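Transcription termination factor FttA (Methanosarcina mazei, PDB 2XR1) probably terminates archaeal transcription genome-wide by cutting the nascent RNA at the polymerase exit channel with a two-zinc nuclease site, then degrading the released transcript 5'-3'. Local coordinates at residues N532-G538 and M572-D578; K360-F364 and Q425-I429; T187-K193 and A630-T636. All blocks are in the same frame, centred on the assembly; numbering follows the deposited sequence.

Contact 1. Residues N532-G538 and M572-D578; sequences NTLVFVG and MEVQVVD
The edge of the parallel beta sheet in the beta-CASP region is formed here, where Leu534 and Phe536 of strand 533-536 pair with outermost strand 573-576. Each of these two residues uses both its N-H and its C=O across the gap, as parallel pairing demands. Leu534 N donates to Glu573 O (2.8 Å) and Leu534 O accepts from Gln575 N; Phe536 N then reaches Gln575 O (3.0 Å), and Phe536 O takes Val577 N (2.7 Å). Thr533 and Val535 turn their backbone bonds the other way, to Ile413 and Val415, in and just before strand 414-417, so strand 533-536 is held from either side.

The two faces differ. On one, Thr533 and Glu573 run side by side in the same direction, with Thr533 OG1 3.6 Å from Glu573 OE2; their polar ends find partners beyond the pair, Thr407 of helix 393-409 for the hydroxyl and a salt bridge to Arg410, just after that helix, for the carboxylate. The opposite face is apolar and meets helix 545-550. There Val574 CG1 lies at the edge of the Phe536 ring, near its plane, 4.1 Å from CE2, while Val576 CG2 approaches obliquely. At the N-terminal end of the pairing, Met572 CG sits between its own backbone N and carbonyl carbon (chi1 88°), which leads the chain over the neighbouring strand and leaves SD 3.8 Å from Leu534 CB.

Contact 2. Residues K360-F364 and Q425-I429; sequences KTRLF and QEVMI
Although Arg362 and Glu426 lie against each other, they form no salt bridge: Arg362 NE stays 5.9 Å from Glu426 OE2, and the guanidinium and carboxylate planes are 75° apart. The carboxylate lies instead against the start of the arginine side chain and Thr361 CB, with OE2 3.5 Å from Arg362 CG. Bends at chi2 and chi3 (-55° and -70°) carry the guanidinium on past Glu426 to Ile429, whose CG2 lies over one face of the group, displaced toward its rim and 3.7 Å from NH2.

Leu363 supplies the apolar half of the contact. Its two methyls divide the helix surface between them: CD2 packs on Ile429 CD1 (3.5 Å), one turn along from Gln425, whose CB takes CD1 at 3.8 Å. Phe481 closes over both Leu363 and Ile429. Within the loop, Thr361 OG1 accepts from Phe364 N (3.2 Å), an ST motif that pins the bend presenting Arg362 and Leu363.

Segments 360-364 and 425-429 share no hydrogen bond and pack through van der Waals contact; attraction between Arg362 and Glu426 is probably secondary to the salt bridges of Arg362 NH1 to Glu397 and, further along helix 423-436, Glu433, which ties the metallo-beta-lactamase loop to this beta-CASP helix.

Contact 3. Residues T187-K193 and A630-T636; sequences TALGGCK and ALTNLET
Thr187 and Thr636 form the close-packed end of this contact, as a non-hydrogen-bonded antiparallel pair whose hydroxyls, OG1 to OG1, are hydrogen-bonded at 2.6 Å. Next to them the backbone takes over: Ala188 N donates to Glu635 O (3.1 Å), and Ala188 O receives Leu634 N (2.8 Å). The type II turn Thr632-Glu635 brings these two groups to the same residue. Buried beside it, Asn633 lays its amide against the Gly190-Cys192 bend. Its OD1 has a weak hydrogen bond from Cys192 N (3.2 Å), and its ND2 is engaged by Glu194, which also binds Gly191 N. Cys192 SG packs on Leu631 CB at 3.5 Å.

The other end is looser and partly exposed. Lys193 runs out extended, crosses Thr632 at a slant and, bending only at its last torsion (chi4 70°), sets NZ 2.8 Å from Thr632 OG1 and 3.1 Å from Leu631 O, well above that carbonyl's plane. A water bridges Lys193 N to the same oxygen.

From the turn itself, Leu634 O and Glu635 OE2 bond to Arg185 and Arg638, respectively, of the second subunit, and Thr636 packs on its counterpart there. Because strand 627-630 ends one sheet and strand 636-638 the other, segment 630-636 crosses between the two beta sheets of the alpha-beta/beta-alpha metallo-beta-lactamase sandwich, bringing the C-terminal strand beside the first strand of the catalytic domain.

Overall arrangement
After the KH regions, the chain runs into the metallo-beta-lactamase part, whose first strand, 185-190, carries the first half of contact 3; its partner arrives only at 630-636. Both other contacts are nested inside this long loop. Contact 2 closes first, bringing helix 423-436 of the beta-CASP region back onto loop 360-364 of the metallo-beta-lactamase part; contact 1 follows in series, completing an edge of the beta-CASP sheet. These two lie on the same side of the chain's centre and touch through Val537 CG1 and Val427 CG2 (4.1 Å). Contact 3, centred about 33 Å from the centre of contact 1, rejoins the N- and C-terminal metallo-beta-lactamase parts around the beta-CASP insertion.

Contact 1. Residues N532-G538 and M572-D578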
loop_
_atom_site.group_PDB
_atom_site.type_symbol
_atom_site.label_atom_id
_atom_site.label_comp_id
_atom_site.label_asym_id
_atom_site.label_seq_id
_atom_site.Cartn_x
_atom_site.Cartn_y
_atom_site.Cartn_z
ATOM N N ASN B 532 -34.851 0.316 -38.791
ATOM C CA ASN B 532 -34.586 -0.151 -37.432
ATOM C C ASN B 532 -33.979 0.904 -36.524
ATOM O O ASN B 532 -33.589 1.982 -36.984
ATOM C CB ASN B 532 -33.628 -1.334 -37.473
ATOM C CG ASN B 532 -34.223 -2.535 -38.154
ATOM O OD1 ASN B 532 -35.427 -2.779 -38.065
ATOM N ND2 ASN B 532 -33.379 -3.300 -38.835
ATOM N N THR B 533 -33.886 0.584 -35.231
ATOM C CA THR B 533 -33.328 1.485 -34.242
ATOM C C THR B 533 -32.514 0.776 -33.168
ATOM O O THR B 533 -32.842 -0.336 -32.750
ATOM C CB THR B 533 -34.432 2.253 -33.543
ATOM O OG1 THR B 533 -35.232 2.920 -34.524
ATOM C CG2 THR B 533 -33.839 3.297 -32.590
ATOM N N LEU B 534 -31.454 1.440 -32.710
ATOM C CA LEU B 534 -30.610 0.893 -31.677
ATOM C C LEU B 534 -30.697 1.801 -30.461
ATOM O O LEU B 534 -30.255 2.945 -30.536
ATOM C CB LEU B 534 -29.163 0.810 -32.180
ATOM C CG LEU B 534 -28.129 0.254 -31.191
ATOM C CD1 LEU B 534 -28.370 -1.223 -31.023
ATOM C CD2 LEU B 534 -26.710 0.561 -31.679
ATOM N N VAL B 535 -31.229 1.295 -29.344
ATOM C CA VAL B 535 -31.585 2.158 -28.216
ATOM C C VAL B 535 -30.603 2.010 -27.078
ATOM O O VAL B 535 -30.543 0.969 -26.451
ATOM C CB VAL B 535 -33.004 1.818 -27.713
ATOM C CG1 VAL B 535 -33.497 2.847 -26.691
ATOM C CG2 VAL B 535 -33.978 1.744 -28.908
ATOM N N PHE B 536 -29.830 3.040 -26.804
ATOM C CA PHE B 536 -28.968 3.037 -25.625
ATOM C C PHE B 536 -29.685 3.598 -24.398
ATOM O O PHE B 536 -30.070 4.753 -24.395
ATOM C CB PHE B 536 -27.710 3.860 -25.875
ATOM C CG PHE B 536 -26.757 3.226 -26.830
ATOM C CD1 PHE B 536 -26.098 2.064 -26.498
ATOM C CD2 PHE B 536 -26.495 3.804 -28.066
ATOM C CE1 PHE B 536 -25.218 1.474 -27.379
ATOM C CE2 PHE B 536 -25.595 3.219 -28.940
ATOM C CZ PHE B 536 -24.962 2.058 -28.590
ATOM N N VAL B 537 -29.812 2.791 -23.351
ATOM C CA VAL B 537 -30.624 3.136 -22.190
ATOM C C VAL B 537 -29.786 3.473 -20.975
ATOM O O VAL B 537 -30.327 3.811 -19.931
ATOM C CB VAL B 537 -31.552 2.010 -21.801
ATOM C CG1 VAL B 537 -32.510 1.675 -22.954
ATOM C CG2 VAL B 537 -30.762 0.840 -21.391
ATOM N N GLY B 538 -28.474 3.412 -21.108
ATOM C CA GLY B 538 -27.589 3.829 -20.037
ATOM C C GLY B 538 -26.212 4.166 -20.585
ATOM O O GLY B 538 -25.933 3.864 -21.751
ATOM N N MET B 572 -28.559 1.969 -39.281
ATOM C CA MET B 572 -29.749 1.984 -38.426
ATOM C C MET B 572 -29.737 3.171 -37.474
ATOM O O MET B 572 -28.696 3.527 -36.932
ATOM C CB MET B 572 -29.886 0.666 -37.644
ATOM C CG MET B 572 -29.170 0.593 -36.298
ATOM S SD MET B 572 -29.378 -1.042 -35.529
ATOM C CE MET B 572 -27.699 -1.643 -35.491
ATOM N N GLU B 573 -30.906 3.767 -37.272
ATOM C CA GLU B 573 -31.111 4.857 -36.314
ATOM C C GLU B 573 -30.532 4.526 -34.942
ATOM O O GLU B 573 -30.605 3.385 -34.484
ATOM C CB GLU B 573 -32.613 5.149 -36.178
ATOM C CG GLU B 573 -32.981 6.370 -35.313
ATOM C CD GLU B 573 -34.484 6.675 -35.344
ATOM O OE1 GLU B 573 -35.003 7.083 -36.420
ATOM O OE2 GLU B 573 -35.149 6.496 -34.283
ATOM N N VAL B 574 -29.961 5.536 -34.301
ATOM C CA VAL B 574 -29.391 5.426 -32.965
ATOM C C VAL B 574 -30.062 6.451 -32.065
ATOM O O VAL B 574 -30.058 7.629 -32.366
ATOM C CB VAL B 574 -27.886 5.711 -33.016
ATOM C CG1 VAL B 574 -27.296 5.811 -31.621
ATOM C CG2 VAL B 574 -27.201 4.646 -33.815
ATOM N N GLN B 575 -30.681 6.015 -30.980
ATOM C CA GLN B 575 -31.231 6.959 -30.019
ATOM C C GLN B 575 -30.662 6.658 -28.662
ATOM O O GLN B 575 -30.356 5.512 -28.358
ATOM C CB GLN B 575 -32.752 6.936 -30.004
ATOM C CG GLN B 575 -33.402 7.542 -31.280
ATOM C CD GLN B 575 -33.938 8.962 -31.118
ATOM O OE1 GLN B 575 -33.841 9.568 -30.053
ATOM N NE2 GLN B 575 -34.542 9.480 -32.171
ATOM N N VAL B 576 -30.479 7.695 -27.860
ATOM C CA VAL B 576 -29.932 7.553 -26.529
ATOM C C VAL B 576 -31.007 7.999 -25.546
ATOM O O VAL B 576 -31.451 9.143 -25.584
ATOM C CB VAL B 576 -28.661 8.424 -26.375
ATOM C CG1 VAL B 576 -28.117 8.314 -24.983
ATOM C CG2 VAL B 576 -27.597 8.010 -27.389
ATOM N N VAL B 577 -31.458 7.096 -24.690
ATOM C CA VAL B 577 -32.469 7.421 -23.686
ATOM C C VAL B 577 -31.856 7.032 -22.365
ATOM O O VAL B 577 -32.102 5.958 -21.823
ATOM C CB VAL B 577 -33.772 6.661 -23.939
ATOM C CG1 VAL B 577 -34.834 7.071 -22.943
ATOM C CG2 VAL B 577 -34.233 6.886 -25.370
ATOM N N ASP B 578 -31.011 7.902 -21.854
ATOM C CA ASP B 578 -30.136 7.534 -20.757
ATOM C C ASP B 578 -30.942 7.742 -19.491
ATOM O O ASP B 578 -30.723 8.703 -18.756
ATOM C CB ASP B 578 -28.860 8.398 -20.782
ATOM C CG ASP B 578 -27.757 7.892 -19.842
ATOM O OD1 ASP B 578 -27.926 6.857 -19.176
ATOM O OD2 ASP B 578 -26.668 8.543 -19.792
#

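Contact 2. Residues K360-F364 and Q425-I429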
loop_
_atom_site.group_PDB
_atom_site.type_symbol
_atom_site.label_atom_id
_atom_site.label_comp_id
_atom_site.label_asym_id
_atom_site.label_seq_id
_atom_site.Cartn_x
_atom_site.Cartn_y
_atom_site.Cartn_z
ATOM N N LYS B 360 -36.006 7.289 -5.826
ATOM C CA LYS B 360 -36.942 6.155 -5.863
ATOM C C LYS B 360 -37.198 5.808 -7.320
ATOM O O LYS B 360 -37.512 6.675 -8.096
ATOM C CB LYS B 360 -38.284 6.503 -5.200
ATOM C CG LYS B 360 -39.058 5.249 -4.669
ATOM C CD LYS B 360 -40.509 5.178 -5.220
ATOM C CE LYS B 360 -41.468 4.491 -4.247
ATOM N NZ LYS B 360 -42.862 4.944 -4.480
ATOM N N THR B 361 -37.087 4.532 -7.671
ATOM C CA THR B 361 -37.230 4.079 -9.048
ATOM C C THR B 361 -38.397 3.110 -9.116
ATOM O O THR B 361 -39.030 2.854 -8.094
ATOM C CB THR B 361 -35.916 3.428 -9.552
ATOM O OG1 THR B 361 -35.564 2.304 -8.726
ATOM C CG2 THR B 361 -34.770 4.479 -9.547
ATOM N N ARG B 362 -38.723 2.599 -10.299
ATOM C CA ARG B 362 -39.812 1.663 -10.396
ATOM C C ARG B 362 -39.574 0.416 -9.546
ATOM O O ARG B 362 -40.522 -0.165 -9.055
ATOM C CB ARG B 362 -40.095 1.254 -11.861
ATOM C CG ARG B 362 -40.473 2.390 -12.804
ATOM C CD ARG B 362 -41.646 3.180 -12.299
ATOM N NE ARG B 362 -42.814 2.348 -12.403
ATOM C CZ ARG B 362 -43.574 2.282 -13.486
ATOM N NH1 ARG B 362 -43.302 3.049 -14.548
ATOM N NH2 ARG B 362 -44.626 1.466 -13.506
ATOM N N LEU B 363 -38.327 -0.010 -9.390
ATOM C CA LEU B 363 -38.017 -1.271 -8.709
ATOM C C LEU B 363 -37.591 -1.096 -7.251
ATOM O O LEU B 363 -37.933 -1.921 -6.393
ATOM C CB LEU B 363 -36.901 -2.032 -9.439
ATOM C CG LEU B 363 -37.173 -2.745 -10.766
ATOM C CD1 LEU B 363 -35.851 -3.217 -11.299
ATOM C CD2 LEU B 363 -38.068 -3.923 -10.585
ATOM N N PHE B 364 -36.838 -0.048 -6.968
ATOM C CA PHE B 364 -36.144 0.064 -5.684
ATOM C C PHE B 364 -36.389 1.373 -4.931
ATOM O O PHE B 364 -36.958 2.321 -5.479
ATOM C CB PHE B 364 -34.664 -0.074 -5.922
ATOM C CG PHE B 364 -34.297 -1.271 -6.744
ATOM C CD1 PHE B 364 -34.548 -2.567 -6.265
ATOM C CD2 PHE B 364 -33.664 -1.111 -7.993
ATOM C CE1 PHE B 364 -34.180 -3.669 -7.019
ATOM C CE2 PHE B 364 -33.315 -2.220 -8.758
ATOM C CZ PHE B 364 -33.563 -3.495 -8.270
ATOM N N GLN B 425 -34.415 -4.929 -16.570
ATOM C CA GLN B 425 -35.660 -5.020 -15.783
ATOM C C GLN B 425 -36.438 -3.717 -15.801
ATOM O O GLN B 425 -37.642 -3.732 -16.084
ATOM C CB GLN B 425 -35.408 -5.501 -14.353
ATOM C CG GLN B 425 -35.121 -7.001 -14.269
ATOM C CD GLN B 425 -33.701 -7.383 -14.560
ATOM O OE1 GLN B 425 -32.765 -6.611 -14.331
ATOM N NE2 GLN B 425 -33.520 -8.593 -15.047
ATOM N N GLU B 426 -35.766 -2.591 -15.564
ATOM C CA GLU B 426 -36.444 -1.288 -15.636
ATOM C C GLU B 426 -37.037 -1.058 -17.029
ATOM O O GLU B 426 -38.169 -0.551 -17.152
ATOM C CB GLU B 426 -35.560 -0.088 -15.192
ATOM C CG GLU B 426 -35.818 0.410 -13.711
ATOM C CD GLU B 426 -35.848 2.001 -13.494
ATOM O OE1 GLU B 426 -34.739 2.674 -13.401
ATOM O OE2 GLU B 426 -36.998 2.543 -13.380
ATOM N N VAL B 427 -36.324 -1.469 -18.070
ATOM C CA VAL B 427 -36.868 -1.317 -19.421
ATOM C C VAL B 427 -38.133 -2.154 -19.606
ATOM O O VAL B 427 -39.100 -1.700 -20.178
ATOM C CB VAL B 427 -35.848 -1.669 -20.522
ATOM C CG1 VAL B 427 -36.501 -1.615 -21.895
ATOM C CG2 VAL B 427 -34.697 -0.744 -20.486
ATOM N N MET B 428 -38.129 -3.373 -19.099
ATOM C CA MET B 428 -39.313 -4.270 -19.214
ATOM C C MET B 428 -40.529 -3.674 -18.539
ATOM O O MET B 428 -41.608 -3.783 -19.040
ATOM C CB MET B 428 -39.023 -5.643 -18.598
ATOM C CG MET B 428 -37.947 -6.433 -19.324
ATOM S SD MET B 428 -37.300 -7.822 -18.359
ATOM C CE MET B 428 -38.847 -8.771 -18.176
ATOM N N ILE B 429 -40.351 -3.034 -17.391
ATOM C CA ILE B 429 -41.499 -2.477 -16.675
ATOM C C ILE B 429 -42.123 -1.348 -17.459
ATOM O O ILE B 429 -43.337 -1.207 -17.475
ATOM C CB ILE B 429 -41.134 -1.964 -15.275
ATOM C CG1 ILE B 429 -40.940 -3.153 -14.344
ATOM C CG2 ILE B 429 -42.262 -1.077 -14.703
ATOM C CD1 ILE B 429 -40.178 -2.786 -13.112
#

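Contact 3. Residues T187-K193 and A630-T636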
loop_
_atom_site.group_PDB
_atom_site.type_symbol
_atom_site.label_atom_id
_atom_site.label_comp_id
_atom_site.label_asym_id
_atom_site.label_seq_id
_atom_site.Cartn_x
_atom_site.Cartn_y
_atom_site.Cartn_z
ATOM N N THR B 187 -6.536 0.885 0.492
ATOM C CA THR B 187 -5.679 0.773 -0.692
ATOM C C THR B 187 -6.579 0.448 -1.858
ATOM O O THR B 187 -7.504 -0.329 -1.703
ATOM C CB THR B 187 -4.613 -0.347 -0.575
ATOM O OG1 THR B 187 -3.801 -0.155 0.582
ATOM C CG2 THR B 187 -3.679 -0.359 -1.802
ATOM N N ALA B 188 -6.329 1.064 -3.015
ATOM C CA ALA B 188 -7.137 0.820 -4.222
ATOM C C ALA B 188 -6.408 -0.166 -5.128
ATOM O O ALA B 188 -5.211 0.007 -5.411
ATOM C CB ALA B 188 -7.417 2.133 -4.975
ATOM N N LEU B 189 -7.109 -1.194 -5.582
ATOM C CA LEU B 189 -6.497 -2.144 -6.458
ATOM C C LEU B 189 -7.131 -2.199 -7.853
ATOM O O LEU B 189 -6.698 -2.978 -8.696
ATOM C CB LEU B 189 -6.570 -3.501 -5.821
ATOM C CG LEU B 189 -5.881 -3.596 -4.467
ATOM C CD1 LEU B 189 -6.276 -4.922 -3.813
ATOM C CD2 LEU B 189 -4.372 -3.498 -4.590
ATOM N N GLY B 190 -8.152 -1.390 -8.073
ATOM C CA GLY B 190 -8.778 -1.223 -9.365
ATOM C C GLY B 190 -10.068 -0.465 -9.149
ATOM O O GLY B 190 -10.608 -0.513 -8.079
ATOM N N GLY B 191 -10.571 0.211 -10.167
ATOM C CA GLY B 191 -11.830 0.933 -10.056
ATOM C C GLY B 191 -11.662 2.423 -9.775
ATOM O O GLY B 191 -12.618 3.105 -9.372
ATOM N N CYS B 192 -10.457 2.933 -10.026
ATOM C CA CYS B 192 -10.141 4.316 -9.729
ATOM C C CYS B 192 -9.758 5.040 -11.001
ATOM O O CYS B 192 -8.892 4.597 -11.759
ATOM C CB CYS B 192 -9.055 4.401 -8.642
ATOM S SG CYS B 192 -9.701 3.778 -7.004
ATOM N N LYS B 193 -10.439 6.155 -11.237
ATOM C CA LYS B 193 -10.264 6.934 -12.472
ATOM C C LYS B 193 -10.586 6.071 -13.678
ATOM O O LYS B 193 -10.112 6.323 -14.778
ATOM C CB LYS B 193 -8.861 7.538 -12.559
ATOM C CG LYS B 193 -8.581 8.625 -11.520
ATOM C CD LYS B 193 -7.152 9.116 -11.656
ATOM C CE LYS B 193 -6.817 10.350 -10.822
ATOM N NZ LYS B 193 -6.775 10.060 -9.369
ATOM N N ALA B 630 -10.135 12.322 -5.530
ATOM C CA ALA B 630 -10.269 11.104 -6.339
ATOM C C ALA B 630 -9.162 10.122 -6.036
ATOM O O ALA B 630 -7.984 10.505 -5.931
ATOM C CB ALA B 630 -10.266 11.425 -7.790
ATOM N N LEU B 631 -9.537 8.850 -5.890
ATOM C CA LEU B 631 -8.543 7.812 -5.610
ATOM C C LEU B 631 -7.769 7.441 -6.887
ATOM O O LEU B 631 -8.210 7.727 -7.997
ATOM C CB LEU B 631 -9.205 6.582 -5.008
ATOM C CG LEU B 631 -9.899 6.738 -3.651
ATOM C CD1 LEU B 631 -10.550 5.428 -3.221
ATOM C CD2 LEU B 631 -8.892 7.195 -2.609
ATOM N N THR B 632 -6.586 6.866 -6.703
ATOM C CA THR B 632 -5.745 6.393 -7.801
ATOM C C THR B 632 -5.457 4.931 -7.558
ATOM O O THR B 632 -5.215 4.543 -6.433
ATOM C CB THR B 632 -4.429 7.212 -7.895
ATOM O OG1 THR B 632 -4.714 8.516 -8.401
ATOM C CG2 THR B 632 -3.402 6.582 -8.817
ATOM N N ASN B 633 -5.482 4.106 -8.598
ATOM C CA ASN B 633 -5.117 2.693 -8.406
ATOM C C ASN B 633 -3.721 2.609 -7.801
ATOM O O ASN B 633 -2.836 3.258 -8.276
ATOM C CB ASN B 633 -5.170 1.906 -9.716
ATOM C CG ASN B 633 -6.567 1.726 -10.210
ATOM O OD1 ASN B 633 -7.510 1.811 -9.428
ATOM N ND2 ASN B 633 -6.732 1.469 -11.484
ATOM N N LEU B 634 -3.591 1.832 -6.737
ATOM C CA LEU B 634 -2.334 1.527 -6.045
ATOM C C LEU B 634 -1.871 2.533 -5.029
ATOM O O LEU B 634 -0.820 2.340 -4.469
ATOM C CB LEU B 634 -1.173 1.141 -6.988
ATOM C CG LEU B 634 -1.377 -0.116 -7.829
ATOM C CD1 LEU B 634 -0.228 -0.273 -8.761
ATOM C CD2 LEU B 634 -1.550 -1.363 -6.947
ATOM N N GLU B 635 -2.657 3.566 -4.767
ATOM C CA GLU B 635 -2.447 4.476 -3.645
ATOM C C GLU B 635 -3.187 3.985 -2.412
ATOM O O GLU B 635 -4.163 3.259 -2.518
ATOM C CB GLU B 635 -2.917 5.886 -4.011
ATOM C CG GLU B 635 -2.148 6.472 -5.213
ATOM C CD GLU B 635 -1.962 8.026 -5.220
ATOM O OE1 GLU B 635 -2.935 8.742 -4.905
ATOM O OE2 GLU B 635 -0.840 8.525 -5.567
ATOM N N THR B 636 -2.685 4.313 -1.234
ATOM C CA THR B 636 -3.325 3.958 0.017
ATOM C C THR B 636 -3.524 5.257 0.783
ATOM O O THR B 636 -2.626 6.030 0.978
ATOM C CB THR B 636 -2.485 2.978 0.906
ATOM O OG1 THR B 636 -2.190 1.807 0.172
ATOM C CG2 THR B 636 -3.265 2.523 2.170
HETATM O O HOH W 1 -11.087 7.685 -8.653
#